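Local coordinates for protein R.Pab1 family restriction endonuclease (Campylobacter coli, PDB 7CFA) that probably recognises a specific DNA sequence and acts on it as a restriction DNA glycosylase, removing a base rather than hydrolysing the phosphodiester backbone directly, at residues I8-L14 and E197-I203; I100-L104 and K216-I220; M169-C173 and I210-M214. The protein carries 2 engineered substitutions. One frame throughout, in Å; residues are numbered along the deposited sequence.

Contact 1: I8-L14 and E197-I203; sequences IDYELPL and EKGYLEI
Lys198 NZ and Glu11 OE2 form a short salt bridge, 2.6 Å long, between strands 198-203 and 8-13. The ammonium meets this oxygen from above the carboxylate, 63° out of its plane. Glu11 reaches out with CG anti to the backbone N (chi1 173°) and the chain extended, whereas Lys198 bends at chi2 and chi4, folding its methylenes against Glu11 CG and laying CD beside Pro13. The other carboxylate oxygen, Glu11 OE1, lies 3.0 Å from Tyr200 OH. The Tyr200 ring runs alongside Glu11, with CE2 3.5 Å from Glu11 CB and the ring turned nearly upright to the carboxylate; the ring edge faces Asp9 O. Further along this face Asp9 OD1 and Glu202 OE1 stand 4.6 Å apart, like charges that Lys180 bridges, while Lys7 and Arg186 each pair with one of the two acids.

Six backbone hydrogen bonds join Ile8 to Ile203, Tyr10 to Leu201 and Leu12 to Gly199, two for each pair. The Leu12 N to Gly199 O bond measures 2.7 Å, and Glu11 CA adds a CH contact to the same oxygen. Gly199 leaves room for Leu14, whose CG settles 3.6 Å from Gly199 N. On the other face, Leu12 CD1 meets Leu201 CB at 4.2 Å, and Ile203 CD1 lies against Tyr10 CB; branched and aliphatic residues suit a face covered by helix 79-88 and strand 166-175. Largely charged and polar on one face and mostly apolar on the other, this is an amphipathic two-stranded antiparallel sheet built from strands remote in sequence.

Contact 2: I100-L104 and K216-I220; sequences IKNFL and KIFGI
Phe103 holds CG opposite the backbone N (chi1 169°), swinging its ring out toward the helix that carries Lys216. That lysine is extended through chi1 and chi2, which lays CG and CD against the CD2-CE2 side of the ring; the turn at chi3 (65°) then swings CE and NZ over it. Lys216 CG comes within 3.5 Å of Phe103 CD2, with CD close behind at 3.6 Å from the same atom. Lysine suits this spot because its methylenes pack like a hydrocarbon while the ammonium ends high over the ring. NZ stands almost on the ring normal but 5.3 Å from the Phe103 centroid, too long for more than a weak cation-pi attraction.

At the same CE2 corner, but from the other side of the ring plane, Ile220 CG2 approaches to 3.6 Å. The same methyl touches Leu104 CD2 at 3.8 Å, so one branch of Ile220 fills the angle between the two side chains. Leu104 CD2 also reaches the backbone at Gly219, 3.6 Å from its C; with no side chain there, the leucine can lie directly on the backbone. Ile100 completes the row, its CG2 4.0 Å from Lys216 CB. Helix 223-237 covers Ile100 and Leu104, while Ala128 and Ile130 of the second subunit pack on Phe103, Lys216 and Ile220. What results is packing of helix 94-106 against helix 208-219, carried mainly by Lys216, Phe103 and Leu104 and bordering the subunit interface of the dimer.

Contact 3: M169-C173 and I210-M214; sequences MLYFC and IFLEM
Ile210, Phe211 and Met214 set helix 208-219 on a strand of the large antiparallel sheet, the strongly curved sheet that gives the half-pipe fold of the R.PabI family its name. Strand 166-175 lies inside that sheet, and the short helix and strand axes run nearly antiparallel, 11.7 Å apart at their closest. Side chains alternate along the strand, so Leu170 and Phe172 turn to the helix while Tyr171 points to the other side.

Ile210 comes first. Its CG2, placed anti to the backbone N, reaches the far rim of the Phe172 ring, 4.1 Å from CE1; beta branching gives it a methyl group on this side, and the side chain also packs with Phe146 and Phe151. Phe211 follows, crossing the Phe172 side chain at about a right angle. The two rings are inclined at 67° with centroids 5.5 Å apart, and they touch where Phe211 CE2 approaches Phe172 CE2 to 3.8 Å. Both rings also lean on Leu201, so the aromatic pair is part of a larger apolar cluster.

One turn on from Ile210, Met214 points toward the strand, and its flexible, unbranched chain reaches between Leu170 and Phe172. The sulfur lies 4.1 Å from Leu170 CD2 and 4.6 Å from the Phe172 centroid, a Met-aromatic contact. A bend at chi3 (-41°) then turns the terminal methyl over the ring face: Met214 CE sits 3.6 Å from the Phe172 centroid, 16° off the normal, as a CH-pi contact displaced toward the CD1-CE1 edge.

Helix 208-219 ties the three together: it follows strand 198-203 of contact 1 in the chain, gives Ile210 to Met214 to contact 3 and supplies its later residues, from Lys216 on, to contact 2. Contacts 1 and 3, with centres about 16 Å apart, share one core, for Ile203 CD1 packs 3.5 Å from Phe211 CZ. Contacts 2 and 3 are about 13 Å apart between centres and join where Phe218 CZ reaches Leu170 CB at 3.8 Å. Contacts 1 and 2 do not touch; they lie on opposite sides of the chain's centre, about 27 Å apart between centres, with contact 3 near that centre. Of the three, contact 2 alone meets the second subunit.

Contact 1: I8-L14 and E197-I203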
loop_
_atom_site.group_PDB
_atom_site.type_symbol
_atom_site.label_atom_id
_atom_site.label_comp_id
_atom_site.label_asym_id
_atom_site.label_seq_id
_atom_site.Cartn_x
_atom_site.Cartn_y
_atom_site.Cartn_z
ATOM N N ILE A 8 -4.096 29.059 -15.650
ATOM C CA ILE A 8 -5.090 28.071 -15.252
ATOM C C ILE A 8 -5.087 28.017 -13.732
ATOM O O ILE A 8 -4.075 27.654 -13.121
ATOM C CB ILE A 8 -4.808 26.684 -15.847
ATOM C CG1 ILE A 8 -4.940 26.711 -17.372
ATOM C CG2 ILE A 8 -5.743 25.645 -15.245
ATOM C CD1 ILE A 8 -4.719 25.360 -18.027
ATOM N N ASP A 9 -6.210 28.389 -13.119
ATOM C CA ASP A 9 -6.402 28.229 -11.678
ATOM C C ASP A 9 -6.997 26.843 -11.458
ATOM O O ASP A 9 -8.215 26.668 -11.405
ATOM C CB ASP A 9 -7.298 29.328 -11.119
ATOM C CG ASP A 9 -6.666 30.705 -11.213
ATOM O OD1 ASP A 9 -5.444 30.824 -10.979
ATOM O OD2 ASP A 9 -7.395 31.671 -11.518
ATOM N N TYR A 10 -6.124 25.846 -11.331
ATOM C CA TYR A 10 -6.563 24.456 -11.276
ATOM C C TYR A 10 -7.220 24.160 -9.933
ATOM O O TYR A 10 -6.572 24.241 -8.884
ATOM C CB TYR A 10 -5.383 23.519 -11.513
ATOM C CG TYR A 10 -5.791 22.179 -12.077
ATOM C CD1 TYR A 10 -6.307 21.184 -11.255
ATOM C CD2 TYR A 10 -5.666 21.910 -13.433
ATOM C CE1 TYR A 10 -6.685 19.960 -11.770
ATOM C CE2 TYR A 10 -6.040 20.690 -13.956
ATOM C CZ TYR A 10 -6.548 19.719 -13.121
ATOM O OH TYR A 10 -6.920 18.503 -13.643
ATOM N N GLU A 11 -8.502 23.802 -9.970
ATOM C CA GLU A 11 -9.258 23.526 -8.757
ATOM C C GLU A 11 -8.884 22.160 -8.193
ATOM O O GLU A 11 -8.911 21.153 -8.909
ATOM C CB GLU A 11 -10.757 23.591 -9.046
ATOM C CG GLU A 11 -11.638 23.158 -7.888
ATOM C CD GLU A 11 -13.109 23.382 -8.169
ATOM O OE1 GLU A 11 -13.499 24.544 -8.412
ATOM O OE2 GLU A 11 -13.876 22.396 -8.162
ATOM N N LEU A 12 -8.544 22.129 -6.906
ATOM C CA LEU A 12 -8.129 20.902 -6.230
ATOM C C LEU A 12 -8.984 20.705 -4.988
ATOM O O LEU A 12 -8.969 21.564 -4.083
ATOM C CB LEU A 12 -6.646 20.960 -5.859
ATOM C CG LEU A 12 -5.671 21.077 -7.028
ATOM C CD1 LEU A 12 -4.262 21.297 -6.513
ATOM C CD2 LEU A 12 -5.741 19.833 -7.896
ATOM N N PRO A 13 -9.740 19.608 -4.889
ATOM C CA PRO A 13 -10.510 19.342 -3.662
ATOM C C PRO A 13 -9.572 19.038 -2.505
ATOM O O PRO A 13 -8.783 18.091 -2.563
ATOM C CB PRO A 13 -11.365 18.124 -4.037
ATOM C CG PRO A 13 -11.351 18.083 -5.542
ATOM C CD PRO A 13 -10.008 18.612 -5.936
ATOM N N LEU A 14 -9.656 19.849 -1.452
ATOM C CA LEU A 14 -8.763 19.704 -0.306
ATOM C C LEU A 14 -9.315 18.717 0.719
ATOM O O LEU A 14 -8.689 17.692 1.003
ATOM C CB LEU A 14 -8.511 21.074 0.334
ATOM C CG LEU A 14 -7.806 22.090 -0.564
ATOM C CD1 LEU A 14 -7.581 23.394 0.177
ATOM C CD2 LEU A 14 -6.489 21.527 -1.078
ATOM N N GLU A 197 -13.781 22.964 1.007
ATOM C CA GLU A 197 -13.030 24.079 0.450
ATOM C C GLU A 197 -12.117 23.600 -0.671
ATOM O O GLU A 197 -11.511 22.527 -0.588
ATOM C CB GLU A 197 -12.206 24.777 1.533
ATOM C CG GLU A 197 -11.526 26.054 1.053
ATOM C CD GLU A 197 -10.783 26.790 2.151
ATOM O OE1 GLU A 197 -10.779 26.307 3.304
ATOM O OE2 GLU A 197 -10.203 27.857 1.857
ATOM N N LYS A 198 -12.019 24.409 -1.720
ATOM C CA LYS A 198 -11.199 24.098 -2.879
ATOM C C LYS A 198 -9.934 24.943 -2.861
ATOM O O LYS A 198 -9.966 26.121 -2.493
ATOM C CB LYS A 198 -11.970 24.349 -4.175
ATOM C CG LYS A 198 -13.258 23.556 -4.304
ATOM C CD LYS A 198 -12.979 22.068 -4.428
ATOM C CE LYS A 198 -14.264 21.290 -4.648
ATOM N NZ LYS A 198 -14.982 21.753 -5.868
ATOM N N GLY A 199 -8.822 24.330 -3.247
ATOM C CA GLY A 199 -7.578 25.041 -3.457
ATOM C C GLY A 199 -7.331 25.220 -4.943
ATOM O O GLY A 199 -7.706 24.375 -5.752
ATOM N N TYR A 200 -6.698 26.333 -5.300
ATOM C CA TYR A 200 -6.476 26.688 -6.697
ATOM C C TYR A 200 -4.985 26.878 -6.940
ATOM O O TYR A 200 -4.386 27.843 -6.451
ATOM C CB TYR A 200 -7.268 27.938 -7.073
ATOM C CG TYR A 200 -8.759 27.705 -7.023
ATOM C CD1 TYR A 200 -9.476 27.934 -5.857
ATOM C CD2 TYR A 200 -9.444 27.230 -8.133
ATOM C CE1 TYR A 200 -10.837 27.710 -5.802
ATOM C CE2 TYR A 200 -10.806 27.004 -8.088
ATOM C CZ TYR A 200 -11.497 27.245 -6.920
ATOM O OH TYR A 200 -12.854 27.021 -6.869
ATOM N N LEU A 201 -4.395 25.955 -7.692
ATOM C CA LEU A 201 -2.996 26.042 -8.089
ATOM C C LEU A 201 -2.897 26.894 -9.346
ATOM O O LEU A 201 -3.436 26.528 -10.396
ATOM C CB LEU A 201 -2.412 24.652 -8.331
ATOM C CG LEU A 201 -0.970 24.591 -8.846
ATOM C CD1 LEU A 201 0.003 25.128 -7.807
ATOM C CD2 LEU A 201 -0.601 23.170 -9.251
ATOM N N GLU A 202 -2.216 28.030 -9.236
ATOM C CA GLU A 202 -2.056 28.943 -10.363
ATOM C C GLU A 202 -0.967 28.409 -11.283
ATOM O O GLU A 202 0.195 28.287 -10.882
ATOM C CB GLU A 202 -1.723 30.346 -9.868
ATOM C CG GLU A 202 -1.487 31.347 -10.984
ATOM C CD GLU A 202 -1.262 32.751 -10.464
ATOM O OE1 GLU A 202 -1.818 33.088 -9.396
ATOM O OE2 GLU A 202 -0.523 33.514 -11.120
ATOM N N ILE A 203 -1.342 28.088 -12.518
ATOM C CA ILE A 203 -0.415 27.631 -13.545
ATOM C C ILE A 203 -0.314 28.722 -14.599
ATOM O O ILE A 203 -1.334 29.162 -15.140
ATOM C CB ILE A 203 -0.877 26.305 -14.171
ATOM C CG1 ILE A 203 -1.164 25.271 -13.080
ATOM C CG2 ILE A 203 0.168 25.786 -15.149
ATOM C CD1 ILE A 203 -1.796 23.999 -13.602
#

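Contact 2: I100-L104 and K216-I220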
loop_
_atom_site.group_PDB
_atom_site.type_symbol
_atom_site.label_atom_id
_atom_site.label_comp_id
_atom_site.label_asym_id
_atom_site.label_seq_id
_atom_site.Cartn_x
_atom_site.Cartn_y
_atom_site.Cartn_z
ATOM N N ILE A 100 11.483 17.085 -25.982
ATOM C CA ILE A 100 11.005 15.950 -25.199
ATOM C C ILE A 100 10.769 14.747 -26.104
ATOM O O ILE A 100 11.047 13.603 -25.724
ATOM C CB ILE A 100 9.734 16.333 -24.417
ATOM C CG1 ILE A 100 10.000 17.548 -23.527
ATOM C CG2 ILE A 100 9.253 15.164 -23.570
ATOM C CD1 ILE A 100 8.789 17.999 -22.737
ATOM N N LYS A 101 10.265 14.985 -27.316
ATOM C CA LYS A 101 10.014 13.891 -28.249
ATOM C C LYS A 101 11.309 13.180 -28.626
ATOM O O LYS A 101 11.394 11.948 -28.567
ATOM C CB LYS A 101 9.305 14.422 -29.496
ATOM C CG LYS A 101 9.045 13.373 -30.563
ATOM C CD LYS A 101 8.363 13.985 -31.776
ATOM C CE LYS A 101 8.191 12.965 -32.890
ATOM N NZ LYS A 101 7.528 13.560 -34.081
ATOM N N ASN A 102 12.334 13.943 -29.015
ATOM C CA ASN A 102 13.609 13.331 -29.375
ATOM C C ASN A 102 14.264 12.653 -28.181
ATOM O O ASN A 102 14.940 11.631 -28.342
ATOM C CB ASN A 102 14.548 14.381 -29.976
ATOM C CG ASN A 102 14.057 14.907 -31.311
ATOM O OD1 ASN A 102 13.348 14.214 -32.040
ATOM N ND2 ASN A 102 14.436 16.138 -31.640
ATOM N N PHE A 103 14.078 13.202 -26.978
ATOM C CA PHE A 103 14.636 12.580 -25.783
ATOM C C PHE A 103 13.992 11.228 -25.512
ATOM O O PHE A 103 14.686 10.260 -25.178
ATOM C CB PHE A 103 14.461 13.509 -24.581
ATOM C CG PHE A 103 14.770 12.859 -23.259
ATOM C CD1 PHE A 103 16.080 12.728 -22.826
ATOM C CD2 PHE A 103 13.752 12.388 -22.447
ATOM C CE1 PHE A 103 16.366 12.133 -21.612
ATOM C CE2 PHE A 103 14.031 11.791 -21.234
ATOM C CZ PHE A 103 15.341 11.665 -20.815
ATOM N N LEU A 104 12.667 11.140 -25.644
ATOM C CA LEU A 104 11.983 9.882 -25.373
ATOM C C LEU A 104 12.232 8.857 -26.471
ATOM O O LEU A 104 12.187 7.650 -26.209
ATOM C CB LEU A 104 10.486 10.132 -25.199
ATOM C CG LEU A 104 10.119 11.024 -24.011
ATOM C CD1 LEU A 104 8.622 11.259 -23.952
ATOM C CD2 LEU A 104 10.622 10.411 -22.715
ATOM N N LYS A 216 7.960 14.652 -19.337
ATOM C CA LYS A 216 9.164 13.917 -19.703
ATOM C C LYS A 216 9.445 12.779 -18.730
ATOM O O LYS A 216 9.909 11.711 -19.144
ATOM C CB LYS A 216 10.360 14.869 -19.773
ATOM C CG LYS A 216 11.631 14.227 -20.303
ATOM C CD LYS A 216 12.748 15.246 -20.486
ATOM C CE LYS A 216 13.197 15.831 -19.158
ATOM N NZ LYS A 216 14.375 16.730 -19.323
ATOM N N ILE A 217 9.164 12.984 -17.441
ATOM C CA ILE A 217 9.410 11.941 -16.451
ATOM C C ILE A 217 8.445 10.778 -16.645
ATOM O O ILE A 217 8.834 9.609 -16.530
ATOM C CB ILE A 217 9.329 12.524 -15.029
ATOM C CG1 ILE A 217 10.485 13.500 -14.798
ATOM C CG2 ILE A 217 9.352 11.415 -13.986
ATOM C CD1 ILE A 217 10.425 14.212 -13.468
ATOM N N PHE A 218 7.173 11.072 -16.935
ATOM C CA PHE A 218 6.242 10.005 -17.291
ATOM C C PHE A 218 6.764 9.198 -18.473
ATOM O O PHE A 218 6.637 7.969 -18.501
ATOM C CB PHE A 218 4.861 10.579 -17.616
ATOM C CG PHE A 218 3.958 10.723 -16.423
ATOM C CD1 PHE A 218 3.390 9.607 -15.827
ATOM C CD2 PHE A 218 3.655 11.974 -15.913
ATOM C CE1 PHE A 218 2.549 9.737 -14.736
ATOM C CE2 PHE A 218 2.816 12.113 -14.822
ATOM C CZ PHE A 218 2.263 10.994 -14.232
ATOM N N GLY A 219 7.376 9.875 -19.449
ATOM C CA GLY A 219 7.831 9.218 -20.662
ATOM C C GLY A 219 8.927 8.194 -20.457
ATOM O O GLY A 219 9.140 7.352 -21.335
ATOM N N ILE A 220 9.630 8.245 -19.326
ATOM C CA ILE A 220 10.683 7.280 -19.030
ATOM C C ILE A 220 10.247 6.263 -17.982
ATOM O O ILE A 220 11.071 5.475 -17.509
ATOM C CB ILE A 220 11.976 7.984 -18.592
ATOM C CG1 ILE A 220 11.819 8.553 -17.179
ATOM C CG2 ILE A 220 12.341 9.081 -19.576
ATOM C CD1 ILE A 220 13.101 9.100 -16.595
#

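Contact 3: M169-C173 and I210-M214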
loop_
_atom_site.group_PDB
_atom_site.type_symbol
_atom_site.label_atom_id
_atom_site.label_comp_id
_atom_site.label_asym_id
_atom_site.label_seq_id
_atom_site.Cartn_x
_atom_site.Cartn_y
_atom_site.Cartn_z
ATOM N N MET A 169 4.154 4.768 -9.459
ATOM C CA MET A 169 3.054 5.704 -9.265
ATOM C C MET A 169 3.645 7.077 -8.989
ATOM O O MET A 169 4.394 7.251 -8.021
ATOM C CB MET A 169 2.147 5.266 -8.113
ATOM C CG MET A 169 1.144 4.181 -8.473
ATOM S SD MET A 169 1.904 2.596 -8.874
ATOM C CE MET A 169 2.695 2.197 -7.318
ATOM N N LEU A 170 3.314 8.046 -9.836
ATOM C CA LEU A 170 3.862 9.390 -9.720
ATOM C C LEU A 170 2.916 10.262 -8.906
ATOM O O LEU A 170 1.706 10.272 -9.148
ATOM C CB LEU A 170 4.095 9.998 -11.105
ATOM C CG LEU A 170 4.885 11.308 -11.201
ATOM C CD1 LEU A 170 5.685 11.343 -12.493
ATOM C CD2 LEU A 170 3.964 12.517 -11.124
ATOM N N TYR A 171 3.475 10.989 -7.943
ATOM C CA TYR A 171 2.723 11.919 -7.115
ATOM C C TYR A 171 3.314 13.310 -7.277
ATOM O O TYR A 171 4.536 13.477 -7.233
ATOM C CB TYR A 171 2.743 11.494 -5.644
ATOM C CG TYR A 171 2.028 10.188 -5.384
ATOM C CD1 TYR A 171 2.687 8.973 -5.526
ATOM C CD2 TYR A 171 0.691 10.169 -5.006
ATOM C CE1 TYR A 171 2.036 7.776 -5.294
ATOM C CE2 TYR A 171 0.031 8.976 -4.769
ATOM C CZ TYR A 171 0.709 7.783 -4.915
ATOM O OH TYR A 171 0.059 6.593 -4.683
ATOM N N PHE A 172 2.448 14.297 -7.475
ATOM C CA PHE A 172 2.851 15.688 -7.640
ATOM C C PHE A 172 2.587 16.420 -6.329
ATOM O O PHE A 172 1.455 16.423 -5.834
ATOM C CB PHE A 172 2.087 16.325 -8.800
ATOM C CG PHE A 172 2.498 17.735 -9.105
ATOM C CD1 PHE A 172 3.835 18.101 -9.105
ATOM C CD2 PHE A 172 1.545 18.691 -9.416
ATOM C CE1 PHE A 172 4.210 19.399 -9.397
ATOM C CE2 PHE A 172 1.914 19.988 -9.710
ATOM C CZ PHE A 172 3.248 20.342 -9.702
ATOM N N CYS A 173 3.629 17.026 -5.763
ATOM C CA CYS A 173 3.558 17.591 -4.424
ATOM C C CYS A 173 4.010 19.045 -4.411
ATOM O O CYS A 173 4.915 19.441 -5.153
ATOM C CB CYS A 173 4.408 16.780 -3.439
ATOM S SG CYS A 173 4.010 15.016 -3.396
ATOM N N ILE A 210 7.487 23.220 -15.277
ATOM C CA ILE A 210 7.365 22.141 -14.302
ATOM C C ILE A 210 6.513 21.013 -14.865
ATOM O O ILE A 210 6.849 19.831 -14.736
ATOM C CB ILE A 210 6.783 22.682 -12.984
ATOM C CG1 ILE A 210 7.762 23.666 -12.343
ATOM C CG2 ILE A 210 6.446 21.538 -12.035
ATOM C CD1 ILE A 210 7.201 24.376 -11.144
ATOM N N PHE A 211 5.402 21.361 -15.512
ATOM C CA PHE A 211 4.533 20.337 -16.080
ATOM C C PHE A 211 5.150 19.706 -17.321
ATOM O O PHE A 211 4.896 18.529 -17.604
ATOM C CB PHE A 211 3.154 20.939 -16.369
ATOM C CG PHE A 211 2.472 21.470 -15.137
ATOM C CD1 PHE A 211 2.719 22.762 -14.696
ATOM C CD2 PHE A 211 1.611 20.669 -14.403
ATOM C CE1 PHE A 211 2.111 23.249 -13.555
ATOM C CE2 PHE A 211 0.998 21.153 -13.261
ATOM C CZ PHE A 211 1.251 22.443 -12.837
ATOM N N LEU A 212 5.975 20.455 -18.059
ATOM C CA LEU A 212 6.693 19.867 -19.187
ATOM C C LEU A 212 7.733 18.858 -18.717
ATOM O O LEU A 212 7.874 17.782 -19.311
ATOM C CB LEU A 212 7.355 20.960 -20.025
ATOM C CG LEU A 212 6.436 21.776 -20.935
ATOM C CD1 LEU A 212 7.206 22.914 -21.582
ATOM C CD2 LEU A 212 5.809 20.882 -21.994
ATOM N N GLU A 213 8.476 19.186 -17.657
ATOM C CA GLU A 213 9.428 18.228 -17.103
ATOM C C GLU A 213 8.721 17.011 -16.521
ATOM O O GLU A 213 9.278 15.909 -16.529
ATOM C CB GLU A 213 10.296 18.899 -16.037
ATOM C CG GLU A 213 11.246 19.948 -16.592
ATOM C CD GLU A 213 12.200 20.493 -15.546
ATOM O OE1 GLU A 213 12.159 20.025 -14.388
ATOM O OE2 GLU A 213 12.996 21.393 -15.884
ATOM N N MET A 214 7.498 17.190 -16.018
ATOM C CA MET A 214 6.752 16.058 -15.481
ATOM C C MET A 214 6.284 15.135 -16.597
ATOM O O MET A 214 6.255 13.910 -16.428
ATOM C CB MET A 214 5.563 16.556 -14.663
ATOM C CG MET A 214 4.995 15.531 -13.703
ATOM S SD MET A 214 3.510 16.146 -12.894
ATOM C CE MET A 214 4.001 17.835 -12.567
#